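Side-chain contacts in tRNA (adenine(58)-N(1))-methyltransferase catalytic subunit TRM61 C-terminal domain-containing protein (Thermoplasma acidophilum, PDB 1YB2), which is probably an S-adenosyl-L-methionine-dependent methyltransferase, perhaps modifying adenine in tRNA as its family does: residues 189-194 with 217-222; 126-131 with 136-141. All coordinates share one frame; numbering follows the deposited sequence.

Contact 1: 189-194 with 217-222; sequences DPWNHV and SEKTVL
Pro190 starts the contact with one ring corner, CG, set 3.4 Å from the hydroxyl OG1 of Thr220. That oxygen already has a partner in the carbonyl O of Gln216, one turn back in its own helix, so it can sit beside apolar neighbours without losing a bond. Proline suits the first turn of the 3-10 segment, where its missing N-H costs nothing, and its ring also packs on Phe209 and Leu211. Trp191 supplies most of what segment 189-194 contributes. Its CG stands between the backbone N and the carbonyl carbon (chi1 50°), which turns the indole toward helix 214-223. The broad indole suits the long aliphatic run of Lys219, whose CE lies 3.7 Å from the five-membered ring centroid in a CH-pi contact. A bend at chi4 keeps NZ over that face, 4.7 Å from the same centroid, as a cation-pi partner. In the Rossmann-like methyltransferase fold this loop follows strand 180-185, and helix 214-223 follows strand 205-211. At the indole edge, in the ring plane, Thr220 OG1 approaches CE3 to 3.3 Å, while CA of Asp189 backs the opposite face. Asn192 adds a side-chain bond to the turn, ND2 to Asp189 OD2, 2.9 Å and almost straight (174°).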
# COMPACT_ATOMS: atom_id res chain seq x y z
N ASP A 189 21.24 10.76 -1.33
CA ASP A 189 22.15 10.26 -2.35
C ASP A 189 22.28 8.73 -2.37
O ASP A 189 23.34 8.19 -2.04
CB ASP A 189 23.53 10.93 -2.20
CG ASP A 189 24.18 10.63 -0.85
OD1 ASP A 189 23.46 10.32 0.12
OD2 ASP A 189 25.44 10.70 -0.79
N PRO A 190 21.19 8.03 -2.73
CA PRO A 190 21.30 6.56 -2.70
C PRO A 190 22.34 5.97 -3.66
O PRO A 190 22.89 4.90 -3.37
CB PRO A 190 19.88 6.08 -3.04
CG PRO A 190 19.24 7.23 -3.75
CD PRO A 190 19.84 8.47 -3.13
N TRP A 191 22.62 6.64 -4.79
CA TRP A 191 23.65 6.18 -5.74
C TRP A 191 25.01 5.95 -5.07
O TRP A 191 25.82 5.16 -5.55
CB TRP A 191 23.77 7.12 -6.96
CG TRP A 191 23.90 8.57 -6.58
CD1 TRP A 191 25.05 9.25 -6.33
CD2 TRP A 191 22.82 9.50 -6.35
NE1 TRP A 191 24.77 10.56 -5.98
CE2 TRP A 191 23.41 10.73 -5.97
CE3 TRP A 191 21.43 9.41 -6.43
CZ2 TRP A 191 22.65 11.87 -5.68
CZ3 TRP A 191 20.67 10.53 -6.14
CH2 TRP A 191 21.28 11.75 -5.76
N ASN A 192 25.26 6.61 -3.95
CA ASN A 192 26.55 6.47 -3.26
C ASN A 192 26.57 5.30 -2.29
O ASN A 192 27.61 5.02 -1.68
CB ASN A 192 26.91 7.76 -2.51
CG ASN A 192 27.37 8.86 -3.45
OD1 ASN A 192 28.07 8.61 -4.43
ND2 ASN A 192 26.98 10.08 -3.15
N HIS A 193 25.42 4.62 -2.14
CA HIS A 193 25.27 3.56 -1.14
C HIS A 193 24.64 2.28 -1.66
O HIS A 193 24.27 1.40 -0.88
CB HIS A 193 24.48 4.10 0.06
CG HIS A 193 25.03 5.39 0.58
ND1 HIS A 193 26.27 5.49 1.17
CD2 HIS A 193 24.52 6.65 0.56
CE1 HIS A 193 26.50 6.75 1.51
NE2 HIS A 193 25.45 7.47 1.15
N VAL A 194 24.55 2.15 -2.98
CA VAL A 194 23.93 0.98 -3.57
C VAL A 194 24.70 -0.31 -3.30
O VAL A 194 24.09 -1.31 -2.99
CB VAL A 194 23.54 1.18 -5.08
CG1 VAL A 194 22.26 1.99 -5.17
CG2 VAL A 194 24.67 1.87 -5.86
N SER A 217 16.39 10.57 -9.55
CA SER A 217 15.81 9.29 -9.94
C SER A 217 16.67 8.62 -11.02
O SER A 217 17.00 7.44 -10.91
CB SER A 217 14.37 9.53 -10.43
OG SER A 217 13.66 8.32 -10.65
N GLU A 218 17.05 9.40 -12.04
CA GLU A 218 17.84 8.90 -13.16
C GLU A 218 19.24 8.49 -12.71
O GLU A 218 19.74 7.44 -13.11
CB GLU A 218 17.89 9.95 -14.27
CG GLU A 218 18.81 9.62 -15.44
CD GLU A 218 18.74 10.66 -16.52
OE1 GLU A 218 18.91 11.87 -16.20
OE2 GLU A 218 18.51 10.28 -17.70
N LYS A 219 19.87 9.32 -11.88
CA LYS A 219 21.18 8.99 -11.30
C LYS A 219 21.13 7.70 -10.47
O LYS A 219 22.05 6.89 -10.47
CB LYS A 219 21.64 10.15 -10.43
CG LYS A 219 23.12 10.15 -10.14
CD LYS A 219 23.56 11.50 -9.56
CE LYS A 219 25.06 11.52 -9.26
NZ LYS A 219 25.89 10.98 -10.40
N THR A 220 20.05 7.54 -9.71
CA THR A 220 19.84 6.33 -8.91
C THR A 220 19.76 5.09 -9.81
O THR A 220 20.39 4.07 -9.53
CB THR A 220 18.58 6.47 -8.04
OG1 THR A 220 18.75 7.56 -7.13
CG2 THR A 220 18.29 5.17 -7.24
N VAL A 221 18.97 5.18 -10.88
CA VAL A 221 18.78 4.04 -11.78
C VAL A 221 20.09 3.66 -12.46
O VAL A 221 20.44 2.49 -12.55
CB VAL A 221 17.66 4.31 -12.84
CG1 VAL A 221 17.66 3.20 -13.91
CG2 VAL A 221 16.29 4.38 -12.16
N LEU A 222 20.83 4.68 -12.89
CA LEU A 222 22.13 4.48 -13.55
C LEU A 222 23.12 3.79 -12.63
O LEU A 222 23.96 3.04 -13.10
CB LEU A 222 22.70 5.81 -14.05
CG LEU A 222 22.37 6.26 -15.48
CD1 LEU A 222 20.98 5.80 -15.95
CD2 LEU A 222 22.48 7.77 -15.61

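Contact 2: 126-131 with 136-141; sequences SYILYA and GTLTVV
Leu138 reaches from its strand to two successive residues of helix 126-131, one methyl for each. Its CD1 lies 4.1 Å from CD1 of Ile128 and equally close to CG2 of the same side chain, so both arms of the isoleucine take part. The other methyl, CD2, meets CD2 of Leu129 at 4.0 Å, and Leu138 CB touches that leucine methyl as well. The side chains cross at about a right angle, and the contact is wholly apolar and buried. With CG anti to the backbone N (chi1 168°), Leu138 directs its forked end at the helix; a branched leucine suits a place with two neighbours to fill. Ile128, branched at CB, spreads over the sheet and also touches Ile114 and Ile184, whereas Leu129 packs on Leu155 and Tyr159. Farther out, the strand carrying Leu138 is fixed on both sides: Thr137 and Thr139 bond through their backbones to Ile114, and Leu138 to Asn163 and Arg165. Elsewhere on the helix, Tyr130 makes a cation-pi contact with Arg109 of the second subunit. Strand 113-117, helix 123-132 and strand 137-141 form a beta-alpha-beta unit, the parallel crossover characteristic of Rossmann-like methyltransferases.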
# COMPACT_ATOMS: atom_id res chain seq x y z
N SER A 126 5.30 3.55 10.30
CA SER A 126 3.99 3.22 10.84
C SER A 126 3.26 2.21 9.96
O SER A 126 2.78 1.19 10.46
CB SER A 126 3.17 4.49 11.10
OG SER A 126 1.79 4.18 11.16
N TYR A 127 3.21 2.45 8.64
CA TYR A 127 2.68 1.46 7.72
C TYR A 127 3.37 0.10 7.80
O TYR A 127 2.72 -0.94 7.70
CB TYR A 127 2.73 1.95 6.28
CG TYR A 127 1.67 2.95 5.96
CD1 TYR A 127 1.97 4.31 5.89
CD2 TYR A 127 0.34 2.54 5.72
CE1 TYR A 127 0.99 5.25 5.58
CE2 TYR A 127 -0.66 3.48 5.42
CZ TYR A 127 -0.32 4.83 5.36
OH TYR A 127 -1.26 5.78 5.05
N ILE A 128 4.70 0.11 7.96
CA ILE A 128 5.48 -1.13 8.05
C ILE A 128 5.05 -1.90 9.30
O ILE A 128 4.74 -3.10 9.22
CB ILE A 128 7.00 -0.84 8.06
CG1 ILE A 128 7.46 -0.30 6.68
CG2 ILE A 128 7.81 -2.08 8.45
CD1 ILE A 128 8.84 0.39 6.71
N LEU A 129 5.02 -1.22 10.45
CA LEU A 129 4.66 -1.90 11.70
C LEU A 129 3.23 -2.44 11.70
O LEU A 129 2.97 -3.52 12.23
CB LEU A 129 4.88 -1.01 12.91
CG LEU A 129 6.33 -0.66 13.30
CD1 LEU A 129 6.35 0.05 14.65
CD2 LEU A 129 7.23 -1.87 13.34
N TYR A 130 2.31 -1.69 11.09
CA TYR A 130 0.92 -2.15 10.99
C TYR A 130 0.84 -3.44 10.17
O TYR A 130 0.15 -4.38 10.54
CB TYR A 130 0.05 -1.05 10.37
CG TYR A 130 -1.45 -1.20 10.62
CD1 TYR A 130 -2.00 -0.90 11.87
CD2 TYR A 130 -2.31 -1.61 9.60
CE1 TYR A 130 -3.39 -1.02 12.08
CE2 TYR A 130 -3.69 -1.73 9.81
CZ TYR A 130 -4.21 -1.42 11.04
OH TYR A 130 -5.57 -1.54 11.24
N ALA A 131 1.57 -3.48 9.06
CA ALA A 131 1.60 -4.65 8.17
C ALA A 131 2.28 -5.86 8.80
O ALA A 131 1.81 -7.00 8.64
CB ALA A 131 2.25 -4.28 6.84
N GLY A 136 8.02 -10.32 12.74
CA GLY A 136 9.11 -9.80 11.95
C GLY A 136 9.65 -8.57 12.64
O GLY A 136 9.29 -8.29 13.77
N THR A 137 10.52 -7.84 11.97
CA THR A 137 11.28 -6.77 12.61
C THR A 137 11.48 -5.61 11.64
O THR A 137 11.49 -5.79 10.42
CB THR A 137 12.70 -7.25 13.08
OG1 THR A 137 13.43 -7.74 11.94
CG2 THR A 137 12.62 -8.37 14.15
N LEU A 138 11.64 -4.43 12.21
CA LEU A 138 12.00 -3.24 11.46
C LEU A 138 13.30 -2.69 12.04
O LEU A 138 13.44 -2.52 13.27
CB LEU A 138 10.89 -2.18 11.53
CG LEU A 138 11.21 -0.77 11.03
CD1 LEU A 138 11.55 -0.76 9.52
CD2 LEU A 138 10.02 0.17 11.30
N THR A 139 14.25 -2.42 11.14
CA THR A 139 15.50 -1.77 11.47
C THR A 139 15.58 -0.42 10.78
O THR A 139 15.51 -0.32 9.55
CB THR A 139 16.71 -2.67 11.12
OG1 THR A 139 16.55 -3.93 11.80
CG2 THR A 139 18.06 -2.01 11.57
N VAL A 140 15.75 0.63 11.57
CA VAL A 140 15.75 1.99 11.05
C VAL A 140 17.15 2.57 11.21
O VAL A 140 17.70 2.60 12.32
CB VAL A 140 14.73 2.88 11.80
CG1 VAL A 140 14.78 4.32 11.31
CG2 VAL A 140 13.31 2.31 11.63
N VAL A 141 17.74 2.98 10.09
CA VAL A 141 19.04 3.63 10.05
C VAL A 141 18.79 5.09 9.70
O VAL A 141 18.26 5.38 8.61
CB VAL A 141 19.98 3.00 8.97
CG1 VAL A 141 21.37 3.67 8.95
CG2 VAL A 141 20.11 1.50 9.17

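How the contacts relate
From the N-terminal side, contact 2 comes first: helix 123-132 turns back through four residues onto strand 137-141, closing a short loop. The chain then passes through helix 145-156 and strands 164-167 and 180-185 before contact 1 opens at 189-194. Contact 1 spans 22 residues, including helix 194-199 and strand 205-211, before closing on helix 214-223. The two loops therefore follow in series, neither nesting nor crossing. Their centres are 23 Å apart, and their nearest atoms stay about 9 Å from each other. Contact 2 ties a helix to the sheet; contact 1 ties the loop after strand 180-185 to helix 214-223, both packing on strand 205-211. Segments of both also meet the second subunit.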